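D-threo-3-hydroxyaspartate dehydratase (Delftia, PDB 3WQC) catalyses the pyridoxal 5'-phosphate-dependent deamination (by dehydration) of D-threo-3-hydroxyaspartate to oxaloacetate and ammonia, and also acts on L-threo- and L-erythro-3-hydroxyaspartate and D-serine. Local coordinates at residues 186-191 with 254-258; 228-232 with 245-251. All coordinates share one frame. Where two conformers were deposited one is given. Residue numbers count along the deposited sequence, not the author numbering.

The two contacts lie side by side, their centres about 11 Å apart, and both touch the phosphate of one PLP. Along the chain they are nested: 186-191 follows strand 175-180 of the parallel sheet; 228-232 opens the helix after strand 222-225; segment 245-251 is the loop after strand 242-243; and 254-258 lies on helix 253-258, which follows. Contact 1 thus encloses contact 2. All three strands belong to the TIM-barrel-like domain of the alanine racemase type, so the phosphate is gathered from the loops that follow neighbouring strands. The side chain of Met255 joins the contacts directly, its SD lying 3.7 Å from CG2 of Thr228.

Contact 1 of 2, residues 186-191 with 254-258; sequences SYELDT and VMRNI. With PLP (pyridoxal-5'-phosphate), chain J.
A very short hydrogen bond, 2.5 Å from Tyr187 OH to O2P of PLP, takes the tyrosine at the heart of this contact past its helix partner to the cofactor. The setting is the phosphate end of the PLP pocket in an alanine racemase-type TIM barrel. Residues 186-188 end a 3-10 segment, closed by Leu189 N to Ser186 O at 3.1 Å; the chain is extended at Leu189 and bends at Asp190 (psi near 20°) before Thr191, the N-cap of helix 192-215. Residues 254-258 form a helical turn, with Ile258 N bonded to Val254 O at 3.0 Å. The nearest CA atoms are those of Asp190 and Ile258, 4.2 Å apart.

Tyr187 (chi1 m) lies across the flank of the helix. Over one face of its ring lie Met255 CE and Ile258 CD1; Met255 SD, 5.2 Å from the ring centroid, makes an oblique Met-aromatic contact. Val254 CG1 sits 4.0 Å from Tyr187 CD2. An aromatic ring suits this place: it packs on apolar side chains while its hydroxyl serves the phosphate. Ile258 suits its own, the long branch placing CG1 3.5 Å from Leu189 O and CD1 4.2 Å from Tyr187 CG.

Where the backbones meet, Asp190 CA makes a CA-H...O contact of 3.3 Å with Ile258 O, and one water donates to Asp190 O at 2.8 Å and to Asn257 O at 2.7 Å.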
# COMPACT_ATOMS: atom_id res chain seq x y z
N SER B 186 4.75 13.44 17.53
CA SER B 186 3.43 14.06 17.79
C SER B 186 2.28 13.05 17.51
O SER B 186 1.16 13.20 18.08
CB SER B 186 3.26 15.33 16.97
OG SER B 186 3.14 14.99 15.56
N TYR B 187 2.54 12.02 16.70
CA TYR B 187 1.46 11.07 16.33
C TYR B 187 1.15 10.14 17.45
O TYR B 187 0.14 9.44 17.39
CB TYR B 187 1.91 10.27 15.12
CG TYR B 187 1.70 11.03 13.81
CD1 TYR B 187 2.25 12.31 13.56
CD2 TYR B 187 0.94 10.43 12.77
CE1 TYR B 187 2.08 12.95 12.32
CE2 TYR B 187 0.74 11.10 11.56
CZ TYR B 187 1.31 12.33 11.32
OH TYR B 187 1.08 12.95 10.12
N GLU B 188 1.98 10.14 18.51
CA GLU B 188 1.70 9.30 19.69
C GLU B 188 0.84 10.06 20.70
O GLU B 188 0.47 9.45 21.73
CB GLU B 188 3.03 8.87 20.33
CG GLU B 188 3.89 7.89 19.46
CD GLU B 188 5.38 8.08 19.73
OE1 GLU B 188 5.80 8.40 20.88
OE2 GLU B 188 6.15 7.97 18.75
N LEU B 189 0.50 11.34 20.47
CA LEU B 189 -0.16 12.17 21.50
C LEU B 189 -1.64 12.29 21.17
O LEU B 189 -2.06 11.99 20.02
CB LEU B 189 0.45 13.60 21.49
CG LEU B 189 1.98 13.52 21.86
CD1 LEU B 189 2.61 14.92 21.84
CD2 LEU B 189 2.28 12.74 23.15
N ASP B 190 -2.41 12.79 22.13
CA ASP B 190 -3.85 12.91 21.95
C ASP B 190 -4.53 13.93 22.85
O ASP B 190 -5.78 13.85 23.02
CB ASP B 190 -4.58 11.53 22.00
CG ASP B 190 -4.46 10.87 23.36
OD1 ASP B 190 -4.04 11.56 24.30
OD2 ASP B 190 -4.97 9.72 23.55
N THR B 191 -3.74 14.88 23.38
CA THR B 191 -4.28 15.99 24.15
C THR B 191 -3.72 17.28 23.65
O THR B 191 -2.57 17.30 23.21
CB THR B 191 -4.00 15.85 25.65
OG1 THR B 191 -2.59 15.82 25.87
CG2 THR B 191 -4.62 14.55 26.25
N VAL B 254 -6.51 8.81 12.00
CA VAL B 254 -5.38 8.96 12.96
C VAL B 254 -5.35 10.44 13.43
O VAL B 254 -5.23 10.68 14.64
CB VAL B 254 -4.06 8.54 12.30
CG1 VAL B 254 -2.85 9.11 13.05
CG2 VAL B 254 -4.03 7.02 12.31
N MET B 255 -5.51 11.42 12.54
CA MET B 255 -5.53 12.85 12.93
C MET B 255 -6.74 13.16 13.79
O MET B 255 -6.64 13.95 14.76
CB MET B 255 -5.52 13.81 11.73
CG MET B 255 -4.19 13.80 10.96
SD MET B 255 -2.81 14.55 11.85
CE MET B 255 -1.56 13.27 12.00
N ARG B 256 -7.89 12.59 13.45
CA ARG B 256 -9.11 12.77 14.26
C ARG B 256 -8.82 12.28 15.70
O ARG B 256 -9.15 12.98 16.71
CB ARG B 256 -10.26 11.94 13.65
CG ARG B 256 -11.56 12.12 14.43
CD ARG B 256 -11.67 11.02 15.51
NE ARG B 256 -13.01 10.94 16.08
CZ ARG B 256 -13.36 10.11 17.07
NH1 ARG B 256 -12.47 9.24 17.62
NH2 ARG B 256 -14.62 10.11 17.51
N ASN B 257 -8.18 11.11 15.87
CA ASN B 257 -7.88 10.59 17.17
C ASN B 257 -6.81 11.40 17.94
O ASN B 257 -6.87 11.49 19.19
CB ASN B 257 -7.45 9.16 17.11
CG ASN B 257 -8.62 8.21 16.92
OD1 ASN B 257 -9.77 8.56 17.29
ND2 ASN B 257 -8.34 6.97 16.50
N ILE B 258 -5.87 12.00 17.20
CA ILE B 258 -4.87 12.87 17.84
C ILE B 258 -5.59 14.10 18.38
O ILE B 258 -5.15 14.67 19.42
CB ILE B 258 -3.75 13.27 16.81
CG1 ILE B 258 -2.87 12.04 16.63
CG2 ILE B 258 -2.86 14.44 17.37
CD1 ILE B 258 -2.03 12.16 15.33
N1 PLP J . 8.37 16.94 7.33
C2 PLP J . 8.92 15.75 7.05
C2A PLP J . 10.42 15.58 7.03
C3 PLP J . 8.06 14.63 6.76
O3 PLP J . 8.61 13.46 6.46
C4 PLP J . 6.63 14.85 6.80
C4A PLP J . 5.77 13.76 6.48
C5 PLP J . 6.14 16.15 7.10
C6 PLP J . 7.05 17.16 7.43
C5A PLP J . 4.66 16.43 7.17
O4P PLP J . 4.08 15.70 8.35
P PLP J . 2.49 15.52 8.38
O1P PLP J . 1.98 16.88 8.07
O2P PLP J . 2.23 15.11 9.79
O3P PLP J . 2.08 14.57 7.34
O HOH W 1 -6.04 8.55 20.56
O HOH W 2 -7.72 13.19 21.15

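Contact 2 of 2, residues 228-232 with 245-251. With PLP (pyridoxal-5'-phosphate), chain J.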
# COMPACT_ATOMS: atom_id res chain seq x y z
N THR B 228 1.82 17.81 10.97
CA THR B 228 0.49 18.44 10.97
C THR B 228 0.07 18.72 12.43
O THR B 228 -0.43 19.80 12.71
CB THR B 228 -0.52 17.56 10.16
OG1 THR B 228 -0.32 17.91 8.79
CG2 THR B 228 -1.98 17.97 10.55
N PRO B 229 0.20 17.73 13.35
CA PRO B 229 -0.32 18.05 14.73
C PRO B 229 0.42 19.25 15.37
O PRO B 229 -0.22 20.06 16.06
CB PRO B 229 -0.07 16.75 15.49
CG PRO B 229 -0.08 15.65 14.36
CD PRO B 229 0.60 16.31 13.20
N THR B 230 1.76 19.30 15.25
CA THR B 230 2.49 20.43 15.91
C THR B 230 2.28 21.71 15.14
O THR B 230 2.28 22.78 15.75
CB THR B 230 4.00 20.17 16.06
OG1 THR B 230 4.57 19.77 14.79
CG2 THR B 230 4.21 19.05 17.08
N ALA B 231 2.07 21.65 13.81
CA ALA B 231 1.73 22.91 13.08
C ALA B 231 0.47 23.56 13.64
O ALA B 231 0.35 24.79 13.76
CB ALA B 231 1.59 22.72 11.58
N LEU B 232 -0.52 22.70 13.91
CA LEU B 232 -1.83 23.15 14.39
C LEU B 232 -1.87 23.51 15.87
O LEU B 232 -2.76 24.25 16.33
CB LEU B 232 -2.90 22.13 14.06
CG LEU B 232 -3.14 22.01 12.52
CD1 LEU B 232 -4.05 20.78 12.21
CD2 LEU B 232 -3.68 23.30 11.87
N ALA B 245 3.89 20.85 6.55
CA ALA B 245 2.78 19.95 7.00
C ALA B 245 2.19 19.40 5.70
O ALA B 245 2.24 20.06 4.65
CB ALA B 245 1.67 20.76 7.70
N GLY B 246 1.74 18.16 5.78
CA GLY B 246 1.23 17.50 4.53
C GLY B 246 -0.13 16.85 4.74
O GLY B 246 -1.00 17.04 3.87
N VAL B 247 -0.31 16.01 5.76
CA VAL B 247 -1.53 15.15 5.80
C VAL B 247 -2.74 16.05 6.00
O VAL B 247 -3.85 15.63 5.62
CB VAL B 247 -1.46 14.05 6.86
CG1 VAL B 247 -1.50 14.62 8.32
CG2 VAL B 247 -2.52 12.99 6.59
N TYR B 248 -2.58 17.24 6.58
CA TYR B 248 -3.72 18.15 6.83
C TYR B 248 -4.56 18.39 5.58
O TYR B 248 -5.73 18.80 5.71
CB TYR B 248 -3.19 19.51 7.38
CG TYR B 248 -2.69 20.38 6.24
CD1 TYR B 248 -1.39 20.24 5.70
CD2 TYR B 248 -3.53 21.36 5.65
CE1 TYR B 248 -0.97 20.99 4.62
CE2 TYR B 248 -3.12 22.07 4.55
CZ TYR B 248 -1.84 21.96 4.06
OH TYR B 248 -1.42 22.71 2.99
N VAL B 249 -4.01 18.32 4.38
CA VAL B 249 -4.74 18.66 3.19
C VAL B 249 -6.02 17.81 3.12
O VAL B 249 -7.11 18.34 2.69
CB VAL B 249 -3.85 18.59 1.90
CG1 VAL B 249 -3.42 17.14 1.54
CG2 VAL B 249 -4.54 19.24 0.68
N PHE B 250 -5.90 16.54 3.55
CA PHE B 250 -7.08 15.66 3.62
C PHE B 250 -7.55 15.33 5.00
O PHE B 250 -8.76 15.03 5.21
CB PHE B 250 -6.82 14.31 2.86
CG PHE B 250 -6.40 14.51 1.41
CD1 PHE B 250 -6.97 15.54 0.57
CD2 PHE B 250 -5.49 13.62 0.84
CE1 PHE B 250 -6.60 15.66 -0.79
CE2 PHE B 250 -5.15 13.73 -0.52
CZ PHE B 250 -5.67 14.76 -1.32
N PHE B 251 -6.64 15.25 5.98
CA PHE B 251 -6.87 14.63 7.25
C PHE B 251 -7.25 13.14 7.13
O PHE B 251 -7.31 12.62 5.99
CB PHE B 251 -7.89 15.41 8.18
CG PHE B 251 -7.35 16.74 8.65
CD1 PHE B 251 -6.22 16.76 9.50
CD2 PHE B 251 -7.98 17.94 8.30
CE1 PHE B 251 -5.77 17.98 10.06
CE2 PHE B 251 -7.50 19.17 8.83
CZ PHE B 251 -6.41 19.16 9.71
N1 PLP J . 8.37 16.94 7.33
C2 PLP J . 8.92 15.75 7.05
C2A PLP J . 10.42 15.58 7.03
C3 PLP J . 8.06 14.63 6.76
O3 PLP J . 8.61 13.46 6.46
C4 PLP J . 6.63 14.85 6.80
C4A PLP J . 5.77 13.76 6.48
C5 PLP J . 6.14 16.15 7.10
C6 PLP J . 7.05 17.16 7.43
C5A PLP J . 4.66 16.43 7.17
O4P PLP J . 4.08 15.70 8.35
P PLP J . 2.49 15.52 8.38
O1P PLP J . 1.98 16.88 8.07
O2P PLP J . 2.23 15.11 9.79
O3P PLP J . 2.08 14.57 7.34
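Segment 228-232 is the first turn of a helix, closed by Leu232 N to Thr228 O at 3.1 Å. Facing it, 245-251 is extended at Ala245, turns at Gly246 and runs through a 3-10 turn at 247-249, after which Phe250 N and Phe251 N both bond to Val247 O, at 3.1 and 2.8 Å. The nearest CA atoms are those of Thr228 and Ala245, 4.8 Å apart.

Thr228 is the hub. Its OG1 accepts a hydrogen bond from Tyr248 N at 3.2 Å and donates one to PLP O1P at 2.6 Å, while its CG2 packs 3.8 Å from Phe251 CE1. The small Ala231 and Ala245 leave room for close backbones, their CB atoms 4.3 Å apart. Leu232 CD1 meets the edge of the Phe251 ring, 3.8 Å from CZ.

The negatively charged phosphate also takes N-H groups from both segments: Thr228 N to O2P of PLP at 3.0 Å, Gly246 N to O1P at 2.6 Å and Val247 N to O3P at 3.2 Å. Tyr187 OH bonds to O2P too. Arg151 and Arg244 are also hydrogen-bonded to PLP. Threonine suits position 228 because one hydroxyl takes the N-H of Tyr248 and gives its own proton to O1P, so joining the segments and binding the cofactor are a single piece of chemistry.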